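Local coordinates for uncharacterized protein (Helicobacter pylori, PDB 4O5J) that probably serves as an outer-membrane adhesin that binds sialic acid-bearing glycans through its extracellular domain and so helps the bacterium attach to host cells, at residues I287-F290 against A291-K295; V354-Y357 against G358-D362. All blocks are in the same frame, centred on the assembly; numbering follows the deposited sequence.

Interaction 1 of 2, residues I287-F290 against A291-K295; sequences IYTF and AQNQK
Tyr288 and Gln292, one helical turn apart, meet twice: the NE2 end of the Gln292 amide lies over the tyrosine ring and also reaches back to the tyrosine carbonyl. NE2 of Gln292 stands 3.3 Å above the plane of the Tyr288 ring, over its centre, with amide and ring planes 28° apart. The same NE2 gives a weak hydrogen bond of 3.3 Å to Tyr288 O, whose main partner is Gln292 N at 2.9 Å in an almost straight bond (179°). One carbonyl thus holds two donors of a single residue. With chi1 at -171° the end of the Tyr288 ring swings back to Gln292, although the side chain sets off away from it.

Along the rest of helix 281-309 here, the ordinary i to i+4 bonds satisfy the carbonyls: Ala291 N to Ile287 O, Asn293 N to Thr289 O and Gln294 N to Phe290 O. Beside them CG2 of Thr289 packs 3.6 Å from ND2 of Asn293, the two side chains pointing the same way, while OG1 of Thr289 turns back to Lys285 O. Buried Gln294 spends its NE2 on Leu67 O of helix 57-76. Asn263 of helix 241-268 accepts a weak bond at OD1 from Asn293 ND2 and gives one from ND2 to Phe290 O. Gln292 and Thr289 thus bond within their own helix, whereas Asn293 and Gln294 tie it to neighbours in the adhesion domain.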
loop_
_atom_site.group_PDB
_atom_site.type_symbol
_atom_site.label_atom_id
_atom_site.label_comp_id
_atom_site.label_asym_id
_atom_site.label_seq_id
_atom_site.Cartn_x
_atom_site.Cartn_y
_atom_site.Cartn_z
ATOM N N ILE A 287 13.847 17.521 10.905
ATOM C CA ILE A 287 13.128 17.794 9.678
ATOM C C ILE A 287 13.594 16.774 8.635
ATOM O O ILE A 287 12.802 16.348 7.807
ATOM C CB ILE A 287 13.292 19.254 9.188
ATOM C CG1 ILE A 287 12.293 19.559 8.066
ATOM C CG2 ILE A 287 14.722 19.547 8.742
ATOM C CD1 ILE A 287 12.385 21.004 7.610
ATOM N N TYR A 288 14.861 16.354 8.717
ATOM C CA TYR A 288 15.375 15.396 7.751
ATOM C C TYR A 288 14.725 14.015 7.926
ATOM O O TYR A 288 14.217 13.402 6.979
ATOM C CB TYR A 288 16.875 15.329 7.855
ATOM C CG TYR A 288 17.539 14.541 6.755
ATOM C CD1 TYR A 288 16.943 14.401 5.509
ATOM C CD2 TYR A 288 18.796 13.987 6.941
ATOM C CE1 TYR A 288 17.553 13.665 4.494
ATOM C CE2 TYR A 288 19.413 13.269 5.949
ATOM C CZ TYR A 288 18.788 13.110 4.724
ATOM O OH TYR A 288 19.436 12.419 3.747
ATOM N N THR A 289 14.703 13.541 9.156
ATOM C CA THR A 289 14.036 12.311 9.492
ATOM C C THR A 289 12.580 12.385 9.121
ATOM O O THR A 289 12.033 11.447 8.556
ATOM C CB THR A 289 14.129 12.077 10.999
ATOM O OG1 THR A 289 15.500 12.056 11.343
ATOM C CG2 THR A 289 13.511 10.754 11.390
ATOM N N PHE A 290 11.951 13.500 9.446
ATOM C CA PHE A 290 10.550 13.719 9.112
ATOM C C PHE A 290 10.324 13.506 7.603
ATOM O O PHE A 290 9.459 12.726 7.172
ATOM C CB PHE A 290 10.181 15.149 9.502
ATOM C CG PHE A 290 8.718 15.462 9.393
ATOM C CD1 PHE A 290 7.762 14.478 9.591
ATOM C CD2 PHE A 290 8.290 16.762 9.103
ATOM C CE1 PHE A 290 6.399 14.772 9.493
ATOM C CE2 PHE A 290 6.926 17.055 9.013
ATOM C CZ PHE A 290 5.989 16.080 9.221
ATOM N N ALA A 291 11.140 14.162 6.801
ATOM C CA ALA A 291 11.021 14.104 5.320
ATOM C C ALA A 291 11.320 12.698 4.779
ATOM O O ALA A 291 10.532 12.175 3.982
ATOM C CB ALA A 291 11.919 15.175 4.681
ATOM N N GLN A 292 12.388 12.050 5.237
ATOM C CA GLN A 292 12.622 10.656 4.834
ATOM C C GLN A 292 11.448 9.794 5.140
ATOM O O GLN A 292 10.979 9.025 4.268
ATOM C CB GLN A 292 13.827 10.092 5.538
ATOM C CG GLN A 292 15.103 10.721 5.059
ATOM C CD GLN A 292 16.289 10.302 5.907
ATOM O OE1 GLN A 292 16.900 9.268 5.681
ATOM N NE2 GLN A 292 16.619 11.107 6.877
ATOM N N ASN A 293 10.919 9.917 6.362
ATOM C CA ASN A 293 9.795 9.033 6.781
ATOM C C ASN A 293 8.588 9.241 5.901
ATOM O O ASN A 293 7.923 8.268 5.522
ATOM C CB ASN A 293 9.369 9.258 8.256
ATOM C CG ASN A 293 10.390 8.744 9.230
ATOM O OD1 ASN A 293 11.196 7.882 8.911
ATOM N ND2 ASN A 293 10.359 9.269 10.418
ATOM N N GLN A 294 8.288 10.505 5.582
ATOM C CA GLN A 294 7.125 10.795 4.785
ATOM C C GLN A 294 7.346 10.267 3.343
ATOM O O GLN A 294 6.397 9.820 2.708
ATOM C CB GLN A 294 6.834 12.285 4.744
ATOM C CG GLN A 294 5.494 12.587 4.087
ATOM C CD GLN A 294 5.083 14.040 4.333
ATOM O OE1 GLN A 294 5.108 14.901 3.411
ATOM N NE2 GLN A 294 4.720 14.343 5.600
ATOM N N LYS A 295 8.574 10.283 2.850
ATOM C CA LYS A 295 8.833 9.682 1.536
ATOM C C LYS A 295 8.616 8.151 1.614
ATOM O O LYS A 295 8.002 7.544 0.711
ATOM C CB LYS A 295 10.233 10.014 1.031
ATOM C CG LYS A 295 10.434 9.538 -0.427
ATOM C CD LYS A 295 11.913 9.579 -0.788
ATOM C CE LYS A 295 12.255 9.584 -2.292
ATOM N NZ LYS A 295 11.253 8.865 -3.098
#

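Interaction 2 of 2, residues V354-Y357 against G358-D362; sequences VSYY and GNRVD
Tyr356 O takes the shortest bond of this turn, from NH1 of Arg360 at 2.7 Å. The oxygen lies in the plane of the guanidinium, at its edge, although the donor is tilted 30° from the carbonyl plane. That bond fixes one end of the cation while its flat face rests on the Tyr356 ring: the planes are only 10° apart, and Arg360 CZ sits 3.6 Å from the ring centroid, a cation-pi stack. CD of the same arginine adds a CH-pi contact with the ring. The arginine chain, extended from CG to NE, reaches back one turn to meet the tyrosine. The pair lies on the surface of helix 343-396, the last helix of the modelled chain, which packs against helices 57-76 and 281-309. Tyr357 faces that packing, its ring edge-to-face with Phe70 and its side chain touching Ile298, while Arg360 also touches Tyr66. In the backbone, Gly358 N bonds to Val354 O and Val361 N to Tyr357 O, both at 2.8 Å; the first is the more bent, at 133°.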
loop_
_atom_site.group_PDB
_atom_site.type_symbol
_atom_site.label_atom_id
_atom_site.label_comp_id
_atom_site.label_asym_id
_atom_site.label_seq_id
_atom_site.Cartn_x
_atom_site.Cartn_y
_atom_site.Cartn_z
ATOM N N VAL A 354 0.259 8.967 -5.137
ATOM C CA VAL A 354 1.686 8.691 -5.258
ATOM C C VAL A 354 2.369 9.637 -6.236
ATOM O O VAL A 354 3.412 10.218 -5.907
ATOM C CB VAL A 354 1.958 7.255 -5.711
ATOM C CG1 VAL A 354 3.409 7.150 -6.236
ATOM C CG2 VAL A 354 1.699 6.315 -4.552
ATOM N N SER A 355 1.784 9.837 -7.410
ATOM C CA SER A 355 2.464 10.735 -8.338
ATOM C C SER A 355 2.384 12.198 -7.829
ATOM O O SER A 355 3.352 12.954 -7.918
ATOM C CB SER A 355 1.956 10.555 -9.764
ATOM O OG SER A 355 0.787 11.279 -9.903
ATOM N N TYR A 356 1.246 12.599 -7.269
ATOM C CA TYR A 356 1.094 13.989 -6.809
ATOM C C TYR A 356 1.994 14.307 -5.629
ATOM O O TYR A 356 2.769 15.271 -5.693
ATOM C CB TYR A 356 -0.343 14.287 -6.459
ATOM C CG TYR A 356 -0.540 15.685 -5.923
ATOM C CD1 TYR A 356 -0.471 15.960 -4.564
ATOM C CD2 TYR A 356 -0.806 16.736 -6.798
ATOM C CE1 TYR A 356 -0.655 17.270 -4.096
ATOM C CE2 TYR A 356 -1.004 18.028 -6.355
ATOM C CZ TYR A 356 -0.915 18.291 -5.012
ATOM O OH TYR A 356 -1.100 19.571 -4.638
ATOM N N TYR A 357 1.892 13.513 -4.555
ATOM C CA TYR A 357 2.704 13.784 -3.346
ATOM C C TYR A 357 4.142 13.330 -3.466
ATOM O O TYR A 357 5.019 13.814 -2.744
ATOM C CB TYR A 357 2.087 13.116 -2.115
ATOM C CG TYR A 357 0.711 13.675 -1.781
ATOM C CD1 TYR A 357 0.561 14.969 -1.234
ATOM C CD2 TYR A 357 -0.430 12.941 -2.030
ATOM C CE1 TYR A 357 -0.700 15.473 -0.951
ATOM C CE2 TYR A 357 -1.691 13.443 -1.741
ATOM C CZ TYR A 357 -1.804 14.692 -1.205
ATOM O OH TYR A 357 -3.009 15.167 -0.930
ATOM N N GLY A 358 4.383 12.364 -4.341
ATOM C CA GLY A 358 5.733 11.876 -4.609
ATOM C C GLY A 358 6.645 13.002 -5.058
ATOM O O GLY A 358 7.679 13.221 -4.439
ATOM N N ASN A 359 6.266 13.731 -6.119
ATOM C CA ASN A 359 7.020 14.940 -6.524
ATOM C C ASN A 359 7.220 15.875 -5.377
ATOM O O ASN A 359 8.326 16.311 -5.118
ATOM C CB ASN A 359 6.384 15.727 -7.661
ATOM C CG ASN A 359 6.395 14.932 -8.913
ATOM O OD1 ASN A 359 7.206 13.994 -9.080
ATOM N ND2 ASN A 359 5.462 15.227 -9.785
ATOM N N ARG A 360 6.151 16.205 -4.689
ATOM C CA ARG A 360 6.245 17.259 -3.679
ATOM C C ARG A 360 7.115 16.836 -2.498
ATOM O O ARG A 360 7.863 17.621 -1.995
ATOM C CB ARG A 360 4.864 17.692 -3.234
ATOM C CG ARG A 360 4.305 18.678 -4.206
ATOM C CD ARG A 360 2.817 18.658 -4.149
ATOM N NE ARG A 360 2.330 19.476 -5.241
ATOM C CZ ARG A 360 2.090 19.039 -6.480
ATOM N NH1 ARG A 360 2.254 17.723 -6.825
ATOM N NH2 ARG A 360 1.671 19.941 -7.368
ATOM N N VAL A 361 7.046 15.576 -2.088
ATOM C CA VAL A 361 7.858 15.142 -0.957
ATOM C C VAL A 361 9.330 15.078 -1.359
ATOM O O VAL A 361 10.203 15.377 -0.528
ATOM C CB VAL A 361 7.381 13.810 -0.337
ATOM C CG1 VAL A 361 7.794 12.602 -1.177
ATOM C CG2 VAL A 361 7.933 13.657 1.084
ATOM N N ASP A 362 9.616 14.737 -2.629
ATOM C CA ASP A 362 11.005 14.740 -3.096
ATOM C C ASP A 362 11.643 16.071 -2.983
ATOM O O ASP A 362 12.793 16.165 -2.588
ATOM C CB ASP A 362 11.113 14.274 -4.544
ATOM C CG ASP A 362 10.848 12.740 -4.662
ATOM O OD1 ASP A 362 11.001 11.998 -3.668
ATOM O OD2 ASP A 362 10.515 12.263 -5.747
#

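Interactions 1 and 2 are each a stretch of one helix in which a side chain four residues on lies over a tyrosine ring and returns a hydrogen bond to that tyrosine's carbonyl. In interaction 1 the partner is a neutral amide and the bond is weak; half of its touching residues are buried among helices 57-76, 241-268 and 343-396. Interaction 2 is a surface contact, with a charged guanidinium stacked flat and a much shorter bond. The two helices, 281-309 and 343-396, pack together where the stretches meet: Lys295 NZ forms a salt bridge with Asp362 OD1 at 3.2 Å, and Val361 CG2 packs on Gln294 and Lys295.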